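Esterase (Rhizomucor miehei, PDB 4WY5) probably hydrolyses carboxylic esters as an alpha/beta-hydrolase-fold carboxylesterase. Local coordinates at residues I46-V51 with T98-V103; T129-I134 with A164-A169; V170-K175 with D235-L240. All blocks are in the same frame, centred on the assembly; numbering follows the deposited sequence.

Interaction 1: I46-V51 with T98-V103; sequences IKLPEV and THIKPV
Leu48 and Lys101 join the loop before strand 52-60 to the first turn of helix 100-110. The contact lies at the surface. Both branches of Leu48 take part. Leu48 CD2 rests on the lysine chain, with Lys101 CD at 3.8 Å, and the two side chains cross obliquely. Leu48 CD1 meets Ile100 CD1 at 3.8 Å, where the side chains cross at about a right angle. Ile46 CD1 adds to this, 4.1 Å from Lys101 CB. The lysine therefore has apolar neighbours along its carbon chain and a polar partner at its end. Lys101 NZ donates a hydrogen bond of 2.9 Å to Lys47 O. The C=O...N angle is 159°, and the donor is tilted 21° from the carbonyl plane. Lys101 CG is anti to the backbone N, and the bend at chi2 (67°) sets CD, the atom that meets Leu48 CD2. NZ also has a long, weak ion pair with Asp105, one turn further along the helix.

In the alpha/beta hydrolase fold this helix flanks the central sheet. Its N-cap position is held by His99, just before Ile100. Thr98 OG1 meets the edge of the His99 ring in plane, at 2.9 Å from His99 ND1, in a hydrogen bond. The other ring nitrogen, NE2, is hydrogen-bonded to Asp160 of the probable nucleophile elbow. Further along the loop, Val51 packs on Arg104 and Val108 of the same helix.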
ATOM      1  N   ILE A  46     -14.985 -10.362  18.635  1.00 58.40           N
ATOM      2  CA  ILE A  46     -13.925  -9.376  18.367  1.00 53.95           C
ATOM      3  C   ILE A  46     -14.294  -7.969  18.843  1.00 49.06           C
ATOM      4  O   ILE A  46     -15.470  -7.670  19.055  1.00 47.52           O
ATOM      5  CB  ILE A  46     -13.600  -9.293  16.865  1.00 51.46           C
ATOM      6  CG1 ILE A  46     -14.775  -9.833  16.038  1.00 52.00           C
ATOM      7  CG2 ILE A  46     -12.313 -10.048  16.562  1.00 50.14           C
ATOM      8  CD1 ILE A  46     -14.775  -9.385  14.584  1.00 43.37           C
ATOM      9  N   LYS A  47     -13.298  -7.100  19.000  1.00 43.43           N
ATOM     10  CA  LYS A  47     -13.570  -5.743  19.476  1.00 45.53           C
ATOM     11  C   LYS A  47     -14.207  -4.914  18.367  1.00 40.30           C
ATOM     12  O   LYS A  47     -13.725  -4.918  17.235  1.00 42.85           O
ATOM     13  CB  LYS A  47     -12.293  -5.048  19.984  1.00 47.19           C
ATOM     14  CG  LYS A  47     -12.565  -3.744  20.777  1.00 48.89           C
ATOM     15  CD  LYS A  47     -11.376  -3.335  21.675  1.00 60.64           C
ATOM     16  CE  LYS A  47     -10.201  -2.763  20.868  1.00 66.59           C
ATOM     17  NZ  LYS A  47      -8.906  -2.727  21.621  1.00 60.22           N
ATOM     18  N   LEU A  48     -15.292  -4.210  18.684  1.00 38.96           N
ATOM     19  CA  LEU A  48     -15.945  -3.351  17.698  1.00 34.88           C
ATOM     20  C   LEU A  48     -16.124  -1.954  18.309  1.00 38.14           C
ATOM     21  O   LEU A  48     -16.467  -1.829  19.490  1.00 40.81           O
ATOM     22  CB  LEU A  48     -17.295  -3.940  17.260  1.00 30.70           C
ATOM     23  CG  LEU A  48     -17.360  -5.341  16.619  1.00 34.32           C
ATOM     24  CD1 LEU A  48     -18.814  -5.864  16.582  1.00 29.03           C
ATOM     25  CD2 LEU A  48     -16.758  -5.352  15.217  1.00 27.08           C
ATOM     26  N   PRO A  49     -15.902  -0.896  17.507  1.00 33.88           N
ATOM     27  CA  PRO A  49     -16.105   0.480  17.995  1.00 32.46           C
ATOM     28  C   PRO A  49     -17.577   0.887  18.021  1.00 29.49           C
ATOM     29  O   PRO A  49     -18.358   0.456  17.162  1.00 28.06           O
ATOM     30  CB  PRO A  49     -15.318   1.327  16.985  1.00 32.86           C
ATOM     31  CG  PRO A  49     -15.356   0.517  15.715  1.00 34.31           C
ATOM     32  CD  PRO A  49     -15.334  -0.934  16.150  1.00 26.38           C
ATOM     33  N   GLU A  50     -17.952   1.733  18.977  1.00 30.70           N
ATOM     34  CA  GLU A  50     -19.358   2.107  19.111  1.00 31.19           C
ATOM     35  C   GLU A  50     -19.787   2.919  17.885  1.00 25.94           C
ATOM     36  O   GLU A  50     -18.982   3.623  17.273  1.00 23.92           O
ATOM     37  CB  GLU A  50     -19.631   2.864  20.431  1.00 32.00           C
ATOM     38  CG  GLU A  50     -18.977   4.253  20.575  1.00 45.29           C
ATOM     39  CD  GLU A  50     -19.631   5.166  21.660  1.00 51.14           C
ATOM     40  OE1 GLU A  50     -20.834   5.007  21.981  1.00 45.45           O
ATOM     41  OE2 GLU A  50     -18.932   6.067  22.181  1.00 46.56           O
ATOM     42  N   VAL A  51     -21.046   2.769  17.496  1.00 23.11           N
ATOM     43  CA  VAL A  51     -21.561   3.390  16.275  1.00 26.29           C
ATOM     44  C   VAL A  51     -23.068   3.697  16.425  1.00 30.81           C
ATOM     45  O   VAL A  51     -23.740   3.112  17.288  1.00 23.34           O
ATOM     46  CB  VAL A  51     -21.354   2.455  15.026  1.00 27.51           C
ATOM     47  CG1 VAL A  51     -21.921   3.072  13.832  1.00 31.23           C
ATOM     48  CG2 VAL A  51     -19.875   2.158  14.736  1.00 27.55           C
ATOM     49  N   THR A  98     -22.044 -10.197   8.378  1.00 24.31           N
ATOM     50  CA  THR A  98     -20.790 -10.832   7.966  1.00 27.96           C
ATOM     51  C   THR A  98     -19.659  -9.803   7.800  1.00 32.45           C
ATOM     52  O   THR A  98     -18.492 -10.123   8.023  1.00 30.19           O
ATOM     53  CB  THR A  98     -20.957 -11.648   6.647  1.00 29.95           C
ATOM     54  OG1 THR A  98     -21.357 -10.782   5.578  1.00 25.40           O
ATOM     55  CG2 THR A  98     -22.012 -12.750   6.807  1.00 29.36           C
ATOM     56  N   HIS A  99     -20.002  -8.568   7.431  1.00 29.47           N
ATOM     57  CA  HIS A  99     -18.984  -7.559   7.140  1.00 29.02           C
ATOM     58  C   HIS A  99     -18.900  -6.469   8.216  1.00 32.18           C
ATOM     59  O   HIS A  99     -18.403  -5.362   7.962  1.00 27.14           O
ATOM     60  CB  HIS A  99     -19.245  -6.927   5.767  1.00 26.83           C
ATOM     61  CG  HIS A  99     -18.845  -7.802   4.620  1.00 25.39           C
ATOM     62  ND1 HIS A  99     -19.504  -8.974   4.313  1.00 22.29           N
ATOM     63  CD2 HIS A  99     -17.836  -7.686   3.717  1.00 25.41           C
ATOM     64  CE1 HIS A  99     -18.921  -9.543   3.267  1.00 26.49           C
ATOM     65  NE2 HIS A  99     -17.909  -8.780   2.886  1.00 25.84           N
ATOM     66  N   ILE A 100     -19.340  -6.801   9.426  1.00 26.85           N
ATOM     67  CA  ILE A 100     -19.519  -5.794  10.454  1.00 23.93           C
ATOM     68  C   ILE A 100     -18.192  -5.161  10.912  1.00 27.43           C
ATOM     69  O   ILE A 100     -18.163  -3.994  11.317  1.00 26.81           O
ATOM     70  CB  ILE A 100     -20.304  -6.388  11.672  1.00 26.31           C
ATOM     71  CG1 ILE A 100     -20.757  -5.263  12.616  1.00 30.19           C
ATOM     72  CG2 ILE A 100     -19.480  -7.429  12.436  1.00 17.33           C
ATOM     73  CD1 ILE A 100     -21.510  -5.743  13.844  1.00 27.44           C
ATOM     74  N   LYS A 101     -17.093  -5.904  10.837  1.00 29.91           N
ATOM     75  CA  LYS A 101     -15.813  -5.376  11.330  1.00 24.79           C
ATOM     76  C   LYS A 101     -15.186  -4.327  10.370  1.00 24.03           C
ATOM     77  O   LYS A 101     -14.889  -3.206  10.809  1.00 25.79           O
ATOM     78  CB  LYS A 101     -14.841  -6.537  11.633  1.00 21.28           C
ATOM     79  CG  LYS A 101     -13.428  -6.119  12.020  1.00 24.06           C
ATOM     80  CD  LYS A 101     -13.405  -5.413  13.367  1.00 29.19           C
ATOM     81  CE  LYS A 101     -11.966  -5.135  13.856  1.00 33.72           C
ATOM     82  NZ  LYS A 101     -11.966  -4.256  15.071  1.00 31.21           N
ATOM     83  N   PRO A 102     -15.003  -4.647   9.066  1.00 20.71           N
ATOM     84  CA  PRO A 102     -14.456  -3.568   8.214  1.00 24.72           C
ATOM     85  C   PRO A 102     -15.377  -2.344   8.029  1.00 24.84           C
ATOM     86  O   PRO A 102     -14.854  -1.230   7.891  1.00 25.00           O
ATOM     87  CB  PRO A 102     -14.228  -4.250   6.860  1.00 20.31           C
ATOM     88  CG  PRO A 102     -15.127  -5.457   6.876  1.00 25.36           C
ATOM     89  CD  PRO A 102     -15.162  -5.906   8.322  1.00 23.14           C
ATOM     90  N   VAL A 103     -16.697  -2.528   8.052  1.00 19.14           N
ATOM     91  CA  VAL A 103     -17.624  -1.404   7.897  1.00 21.82           C
ATOM     92  C   VAL A 103     -17.549  -0.436   9.086  1.00 24.29           C
ATOM     93  O   VAL A 103     -17.460   0.792   8.917  1.00 21.60           O
ATOM     94  CB  VAL A 103     -19.079  -1.890   7.737  1.00 24.12           C
ATOM     95  CG1 VAL A 103     -20.061  -0.741   7.913  1.00 22.07           C
ATOM     96  CG2 VAL A 103     -19.261  -2.555   6.389  1.00 22.74           C
TER

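Interaction 2: T129-I134 with A164-A169; sequences TAIEEI and ATLSAA
Leu166 meets three residues of helix 129-134, and its two methyl branches divide them. Leu166 CD2 lies 3.7 Å from Ile131 CG1, which its chi1 of -66° sets anti to the carbonyl carbon. Leu166 CD1 lies 3.9 Å from Ile134 CD1. Ile131 crosses the leucine at a slant, while Ile134 crosses it at about a right angle. Ile131 also reaches past Leu166, and Ile131 CD1 comes within 3.7 Å of Ala169 CB, one turn later on the partner helix. This is the tight part. Ala130 is looser, with Ala130 CB 4.3 Å from Leu166 CD2. The solvent side lies on helix 129-143, where Thr129 and Glu132 are partly exposed and make no contact with 164-169.

The short segments have axes 10.0 Å apart and cross at -62°. Both helices belong to the alpha/beta hydrolase fold. Helix 162-176 follows the probable nucleophile elbow, which the Leu166 side chain touches. Ile134 and Ser167 both pack on Leu86 of strand 80-86, so the pair sits against the sheet. No hydrogen bond crosses between the two segments. All five touching residues are buried and meet through aliphatic carbon, so their association rests on shape and the exclusion of water.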
ATOM      1  N   THR A 129     -29.108  -7.092 -12.134  1.00 29.43           N
ATOM      2  CA  THR A 129     -30.038  -6.488 -11.184  1.00 25.06           C
ATOM      3  C   THR A 129     -29.336  -5.643 -10.107  1.00 29.28           C
ATOM      4  O   THR A 129     -29.704  -4.483  -9.886  1.00 26.06           O
ATOM      5  CB  THR A 129     -30.895  -7.576 -10.489  1.00 26.84           C
ATOM      6  OG1 THR A 129     -31.567  -8.370 -11.475  1.00 31.12           O
ATOM      7  CG2 THR A 129     -31.923  -6.955  -9.546  1.00 31.94           C
ATOM      8  N   ALA A 130     -28.303  -6.201  -9.472  1.00 32.18           N
ATOM      9  CA  ALA A 130     -27.605  -5.498  -8.384  1.00 28.11           C
ATOM     10  C   ALA A 130     -26.942  -4.204  -8.845  1.00 24.12           C
ATOM     11  O   ALA A 130     -26.989  -3.206  -8.126  1.00 30.43           O
ATOM     12  CB  ALA A 130     -26.576  -6.409  -7.728  1.00 25.72           C
ATOM     13  N   ILE A 131     -26.339  -4.202 -10.030  1.00 24.64           N
ATOM     14  CA  ILE A 131     -25.727  -2.975 -10.557  1.00 24.35           C
ATOM     15  C   ILE A 131     -26.774  -1.867 -10.656  1.00 29.57           C
ATOM     16  O   ILE A 131     -26.521  -0.708 -10.297  1.00 26.10           O
ATOM     17  CB  ILE A 131     -25.105  -3.193 -11.949  1.00 27.84           C
ATOM     18  CG1 ILE A 131     -23.915  -4.154 -11.877  1.00 25.21           C
ATOM     19  CG2 ILE A 131     -24.647  -1.879 -12.556  1.00 25.99           C
ATOM     20  CD1 ILE A 131     -23.311  -4.483 -13.248  1.00 24.78           C
ATOM     21  N   GLU A 132     -27.970  -2.250 -11.097  1.00 30.57           N
ATOM     22  CA  GLU A 132     -29.073  -1.312 -11.252  1.00 30.51           C
ATOM     23  C   GLU A 132     -29.615  -0.839  -9.901  1.00 28.16           C
ATOM     24  O   GLU A 132     -30.036   0.312  -9.770  1.00 31.47           O
ATOM     25  CB  GLU A 132     -30.186  -1.948 -12.095  1.00 30.30           C
ATOM     26  CG  GLU A 132     -29.850  -2.035 -13.598  1.00 31.95           C
ATOM     27  CD  GLU A 132     -30.888  -2.814 -14.423  1.00 37.70           C
ATOM     28  OE1 GLU A 132     -31.909  -3.277 -13.852  1.00 32.93           O
ATOM     29  OE2 GLU A 132     -30.682  -2.945 -15.655  1.00 33.40           O
ATOM     30  N   GLU A 133     -29.597  -1.714  -8.898  1.00 24.65           N
ATOM     31  CA  GLU A 133     -29.995  -1.309  -7.557  1.00 27.25           C
ATOM     32  C   GLU A 133     -28.993  -0.311  -6.978  1.00 27.72           C
ATOM     33  O   GLU A 133     -29.366   0.679  -6.332  1.00 26.48           O
ATOM     34  CB  GLU A 133     -30.130  -2.531  -6.633  1.00 29.04           C
ATOM     35  CG  GLU A 133     -31.403  -3.343  -6.868  1.00 32.91           C
ATOM     36  CD  GLU A 133     -31.384  -4.722  -6.225  1.00 34.77           C
ATOM     37  OE1 GLU A 133     -30.287  -5.220  -5.896  1.00 29.48           O
ATOM     38  OE2 GLU A 133     -32.474  -5.332  -6.091  1.00 38.46           O
ATOM     39  N   ILE A 134     -27.713  -0.542  -7.240  1.00 24.02           N
ATOM     40  CA  ILE A 134     -26.703   0.278  -6.602  1.00 26.00           C
ATOM     41  C   ILE A 134     -26.700   1.662  -7.253  1.00 30.61           C
ATOM     42  O   ILE A 134     -26.520   2.693  -6.568  1.00 25.98           O
ATOM     43  CB  ILE A 134     -25.325  -0.405  -6.659  1.00 26.38           C
ATOM     44  CG1 ILE A 134     -25.391  -1.716  -5.859  1.00 23.37           C
ATOM     45  CG2 ILE A 134     -24.247   0.514  -6.118  1.00 22.54           C
ATOM     46  CD1 ILE A 134     -24.226  -2.621  -6.044  1.00 17.89           C
ATOM     47  N   ALA A 164     -16.163  -5.541  -4.984  1.00 17.98           N
ATOM     48  CA  ALA A 164     -15.183  -4.771  -5.737  1.00 19.96           C
ATOM     49  C   ALA A 164     -15.542  -4.772  -7.227  1.00 20.63           C
ATOM     50  O   ALA A 164     -15.439  -3.752  -7.915  1.00 21.48           O
ATOM     51  CB  ALA A 164     -13.792  -5.322  -5.522  1.00 17.83           C
ATOM     52  N   THR A 165     -16.003  -5.914  -7.715  1.00 21.49           N
ATOM     53  CA  THR A 165     -16.488  -6.008  -9.093  1.00 22.78           C
ATOM     54  C   THR A 165     -17.685  -5.044  -9.294  1.00 25.56           C
ATOM     55  O   THR A 165     -17.710  -4.269 -10.258  1.00 26.13           O
ATOM     56  CB  THR A 165     -16.851  -7.487  -9.448  1.00 25.37           C
ATOM     57  OG1 THR A 165     -15.640  -8.272  -9.542  1.00 20.44           O
ATOM     58  CG2 THR A 165     -17.588  -7.575 -10.772  1.00 26.04           C
ATOM     59  N   LEU A 166     -18.628  -5.022  -8.355  1.00 22.16           N
ATOM     60  CA  LEU A 166     -19.767  -4.103  -8.458  1.00 21.99           C
ATOM     61  C   LEU A 166     -19.366  -2.614  -8.383  1.00 24.85           C
ATOM     62  O   LEU A 166     -19.935  -1.783  -9.103  1.00 21.23           O
ATOM     63  CB  LEU A 166     -20.794  -4.404  -7.370  1.00 16.78           C
ATOM     64  CG  LEU A 166     -21.587  -5.704  -7.562  1.00 22.46           C
ATOM     65  CD1 LEU A 166     -22.376  -6.057  -6.286  1.00 15.66           C
ATOM     66  CD2 LEU A 166     -22.507  -5.667  -8.809  1.00 19.70           C
ATOM     67  N   SER A 167     -18.406  -2.266  -7.523  1.00 22.86           N
ATOM     68  CA  SER A 167     -17.924  -0.881  -7.476  1.00 21.65           C
ATOM     69  C   SER A 167     -17.413  -0.434  -8.843  1.00 22.30           C
ATOM     70  O   SER A 167     -17.693   0.681  -9.301  1.00 26.59           O
ATOM     71  CB  SER A 167     -16.806  -0.709  -6.450  1.00 20.14           C
ATOM     72  OG  SER A 167     -17.256  -0.985  -5.140  1.00 21.15           O
ATOM     73  N   ALA A 168     -16.667  -1.312  -9.499  1.00 20.11           N
ATOM     74  CA  ALA A 168     -16.071  -0.968 -10.783  1.00 22.26           C
ATOM     75  C   ALA A 168     -17.108  -0.856 -11.918  1.00 25.02           C
ATOM     76  O   ALA A 168     -17.036   0.065 -12.742  1.00 25.14           O
ATOM     77  CB  ALA A 168     -14.998  -1.982 -11.136  1.00 19.77           C
ATOM     78  N   ALA A 169     -18.053  -1.791 -11.976  1.00 20.70           N
ATOM     79  CA  ALA A 169     -19.103  -1.751 -13.009  1.00 27.16           C
ATOM     80  C   ALA A 169     -20.106  -0.584 -12.845  1.00 26.57           C
ATOM     81  O   ALA A 169     -20.486   0.069 -13.831  1.00 24.80           O
ATOM     82  CB  ALA A 169     -19.853  -3.078 -13.049  1.00 21.87           C
TER

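Interaction 3: V170-K175 with D235-L240; sequences VSIYAK and DKLATL
Leu237 directs its two methyl branches at two neighbouring residues of helix 162-176, Ile172 and Tyr173. Within the alpha/beta hydrolase fold, this contact brings the loop between helices 230-233 and 245-248 onto that helix. The loop segment 235-240 begins with an Asx turn.

Leu237 CD2 lies against Ile172, 3.9 Å from both Ile172 CB and Ile172 CG2, and the two side chains meet at a slant. Leu237 CD1 approaches the Tyr173 ring at its edge, near the ring plane, with Tyr173 CD2 at 4.2 Å. That crossing is at about a right angle. Tyr173 CG, anti to the backbone N (chi1 -175°), carries the ring whose CD2 edge meets the leucine methyl. The same ring stands edge-to-face with Tyr135 of helix 129-143.

Ile172 has further partners in the loop. Ile172 CD1 meets Leu240 CD1 at 4.2 Å, and the two side chains run alongside in opposite senses. Ile172 CG2 is 4.4 Å from Lys236 CE, a looser touch by the aliphatic part of the lysine. Ile172 and Leu240 both pack on Tyr271 of helix 265-277 as well.

No hydrogen bond joins the two segments. The loop holds its own shape through the turn at Asp235, whose backbone O also accepts from Ala238 N and Thr239 N. In the turn, Leu237 N donates to Asp235 OD1 at 3.3 Å, from 43° out of the carboxylate plane.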
ATOM      1  N   VAL A 170     -20.535  -0.302 -11.619  1.00 23.77           N
ATOM      2  CA  VAL A 170     -21.482   0.799 -11.447  1.00 25.47           C
ATOM      3  C   VAL A 170     -20.780   2.131 -11.718  1.00 28.34           C
ATOM      4  O   VAL A 170     -21.449   3.130 -11.980  1.00 29.11           O
ATOM      5  CB  VAL A 170     -22.155   0.829 -10.026  1.00 25.81           C
ATOM      6  CG1 VAL A 170     -21.253   1.472  -8.991  1.00 20.66           C
ATOM      7  CG2 VAL A 170     -23.504   1.575 -10.068  1.00 22.47           C
ATOM      8  N   SER A 171     -19.446   2.166 -11.670  1.00 25.21           N
ATOM      9  CA  SER A 171     -18.767   3.401 -12.071  1.00 28.49           C
ATOM     10  C   SER A 171     -18.895   3.621 -13.588  1.00 26.35           C
ATOM     11  O   SER A 171     -19.031   4.760 -14.057  1.00 28.88           O
ATOM     12  CB  SER A 171     -17.282   3.398 -11.665  1.00 26.86           C
ATOM     13  OG  SER A 171     -17.106   3.297 -10.262  1.00 26.43           O
ATOM     14  N   ILE A 172     -18.892   2.535 -14.351  1.00 24.37           N
ATOM     15  CA  ILE A 172     -19.025   2.635 -15.806  1.00 27.24           C
ATOM     16  C   ILE A 172     -20.485   2.894 -16.182  1.00 29.73           C
ATOM     17  O   ILE A 172     -20.784   3.774 -17.003  1.00 29.24           O
ATOM     18  CB  ILE A 172     -18.527   1.356 -16.515  1.00 26.39           C
ATOM     19  CG1 ILE A 172     -17.026   1.142 -16.244  1.00 23.90           C
ATOM     20  CG2 ILE A 172     -18.817   1.418 -18.028  1.00 26.41           C
ATOM     21  CD1 ILE A 172     -16.469  -0.189 -16.786  1.00 21.07           C
ATOM     22  N   TYR A 173     -21.385   2.137 -15.556  1.00 28.03           N
ATOM     23  CA  TYR A 173     -22.829   2.302 -15.754  1.00 29.04           C
ATOM     24  C   TYR A 173     -23.294   3.747 -15.513  1.00 31.51           C
ATOM     25  O   TYR A 173     -24.003   4.314 -16.347  1.00 29.45           O
ATOM     26  CB  TYR A 173     -23.576   1.343 -14.825  1.00 27.25           C
ATOM     27  CG  TYR A 173     -25.072   1.300 -14.977  1.00 29.11           C
ATOM     28  CD1 TYR A 173     -25.885   2.130 -14.223  1.00 30.20           C
ATOM     29  CD2 TYR A 173     -25.681   0.409 -15.857  1.00 32.61           C
ATOM     30  CE1 TYR A 173     -27.264   2.087 -14.342  1.00 31.96           C
ATOM     31  CE2 TYR A 173     -27.062   0.363 -15.984  1.00 33.20           C
ATOM     32  CZ  TYR A 173     -27.843   1.205 -15.218  1.00 31.86           C
ATOM     33  OH  TYR A 173     -29.209   1.173 -15.324  1.00 33.32           O
ATOM     34  N   ALA A 174     -22.853   4.354 -14.410  1.00 28.06           N
ATOM     35  CA  ALA A 174     -23.282   5.713 -14.062  1.00 30.43           C
ATOM     36  C   ALA A 174     -22.824   6.720 -15.116  1.00 32.40           C
ATOM     37  O   ALA A 174     -23.515   7.705 -15.400  1.00 32.56           O
ATOM     38  CB  ALA A 174     -22.758   6.111 -12.687  1.00 26.58           C
ATOM     39  N   LYS A 175     -21.640   6.484 -15.669  1.00 29.74           N
ATOM     40  CA  LYS A 175     -21.107   7.336 -16.726  1.00 36.44           C
ATOM     41  C   LYS A 175     -21.932   7.249 -18.018  1.00 31.96           C
ATOM     42  O   LYS A 175     -22.117   8.254 -18.710  1.00 32.35           O
ATOM     43  CB  LYS A 175     -19.645   6.975 -17.019  1.00 31.07           C
ATOM     44  CG  LYS A 175     -18.991   7.858 -18.074  1.00 33.72           C
ATOM     45  CD  LYS A 175     -17.621   7.322 -18.457  1.00 35.19           C
ATOM     46  CE  LYS A 175     -17.751   6.127 -19.387  1.00 40.34           C
ATOM     47  NZ  LYS A 175     -16.476   5.806 -20.090  1.00 42.58           N
ATOM     48  N   ASP A 235     -20.302  -8.975 -22.351  1.00 33.58           N
ATOM     49  CA  ASP A 235     -20.720  -7.706 -21.735  1.00 37.16           C
ATOM     50  C   ASP A 235     -19.709  -7.261 -20.659  1.00 31.98           C
ATOM     51  O   ASP A 235     -19.561  -7.948 -19.639  1.00 29.25           O
ATOM     52  CB  ASP A 235     -22.121  -7.885 -21.120  1.00 36.78           C
ATOM     53  CG  ASP A 235     -22.813  -6.568 -20.777  1.00 41.08           C
ATOM     54  OD1 ASP A 235     -22.117  -5.541 -20.590  1.00 39.65           O
ATOM     55  OD2 ASP A 235     -24.068  -6.573 -20.678  1.00 35.29           O
ATOM     56  N   LYS A 236     -19.052  -6.111 -20.865  1.00 28.34           N
ATOM     57  CA  LYS A 236     -17.988  -5.655 -19.955  1.00 30.68           C
ATOM     58  C   LYS A 236     -18.491  -5.379 -18.528  1.00 33.03           C
ATOM     59  O   LYS A 236     -17.720  -5.488 -17.569  1.00 32.74           O
ATOM     60  CB  LYS A 236     -17.257  -4.403 -20.474  1.00 31.78           C
ATOM     61  CG  LYS A 236     -17.962  -3.066 -20.311  1.00 33.88           C
ATOM     62  CD  LYS A 236     -18.974  -2.821 -21.402  1.00 37.71           C
ATOM     63  CE  LYS A 236     -19.824  -1.600 -21.106  1.00 32.81           C
ATOM     64  NZ  LYS A 236     -20.890  -1.469 -22.125  1.00 32.41           N
ATOM     65  N   LEU A 237     -19.769  -5.032 -18.380  1.00 29.69           N
ATOM     66  CA  LEU A 237     -20.313  -4.791 -17.055  1.00 26.10           C
ATOM     67  C   LEU A 237     -20.412  -6.104 -16.274  1.00 27.44           C
ATOM     68  O   LEU A 237     -20.413  -6.112 -15.039  1.00 23.80           O
ATOM     69  CB  LEU A 237     -21.685  -4.126 -17.145  1.00 34.03           C
ATOM     70  CG  LEU A 237     -21.760  -2.735 -17.792  1.00 39.50           C
ATOM     71  CD1 LEU A 237     -23.217  -2.257 -17.880  1.00 30.13           C
ATOM     72  CD2 LEU A 237     -20.895  -1.718 -17.041  1.00 27.29           C
ATOM     73  N   ALA A 238     -20.449  -7.216 -16.999  1.00 29.15           N
ATOM     74  CA  ALA A 238     -20.412  -8.534 -16.368  1.00 31.36           C
ATOM     75  C   ALA A 238     -18.971  -8.977 -16.138  1.00 33.26           C
ATOM     76  O   ALA A 238     -18.600  -9.393 -15.032  1.00 30.27           O
ATOM     77  CB  ALA A 238     -21.131  -9.566 -17.226  1.00 27.57           C
ATOM     78  N   THR A 239     -18.164  -8.878 -17.189  1.00 28.21           N
ATOM     79  CA  THR A 239     -16.768  -9.270 -17.102  1.00 29.97           C
ATOM     80  C   THR A 239     -15.891  -8.091 -17.533  1.00 32.31           C
ATOM     81  O   THR A 239     -15.615  -7.898 -18.726  1.00 31.17           O
ATOM     82  CB  THR A 239     -16.474 -10.533 -17.974  1.00 29.91           C
ATOM     83  OG1 THR A 239     -16.903 -10.313 -19.323  1.00 25.24           O
ATOM     84  CG2 THR A 239     -17.191 -11.768 -17.402  1.00 21.93           C
ATOM     85  N   LEU A 240     -15.475  -7.316 -16.525  1.00 31.12           N
ATOM     86  CA  LEU A 240     -14.685  -6.093 -16.647  1.00 25.23           C
ATOM     87  C   LEU A 240     -13.476  -6.188 -17.606  1.00 25.90           C
ATOM     88  O   LEU A 240     -13.067  -5.198 -18.213  1.00 25.67           O
ATOM     89  CB  LEU A 240     -14.177  -5.679 -15.254  1.00 26.75           C
ATOM     90  CG  LEU A 240     -14.941  -4.780 -14.259  1.00 27.06           C
ATOM     91  CD1 LEU A 240     -15.988  -3.916 -14.921  1.00 18.74           C
ATOM     92  CD2 LEU A 240     -15.526  -5.559 -13.085  1.00 28.15           C
TER

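Overall arrangement
From the N terminus, interaction 1 comes first. It closes a loop of 46 intervening residues, which includes 25 in strands, and ties the lead into strand 52-60 to helix 100-110. Interaction 2 opens later and joins helix 129-143 to helix 162-176, closing a loop of 29 residues. Interaction 3 continues along helix 162-176 and brings in the loop before helix 245-248, across 59 residues. The three follow in series, with none nested or crossed. Interactions 2 and 3 have centres about 8 Å apart and touch, as where Ala169 CB packs on Leu237 O at 3.7 Å. Interaction 1 is on the opposite side of the chain's centre from both.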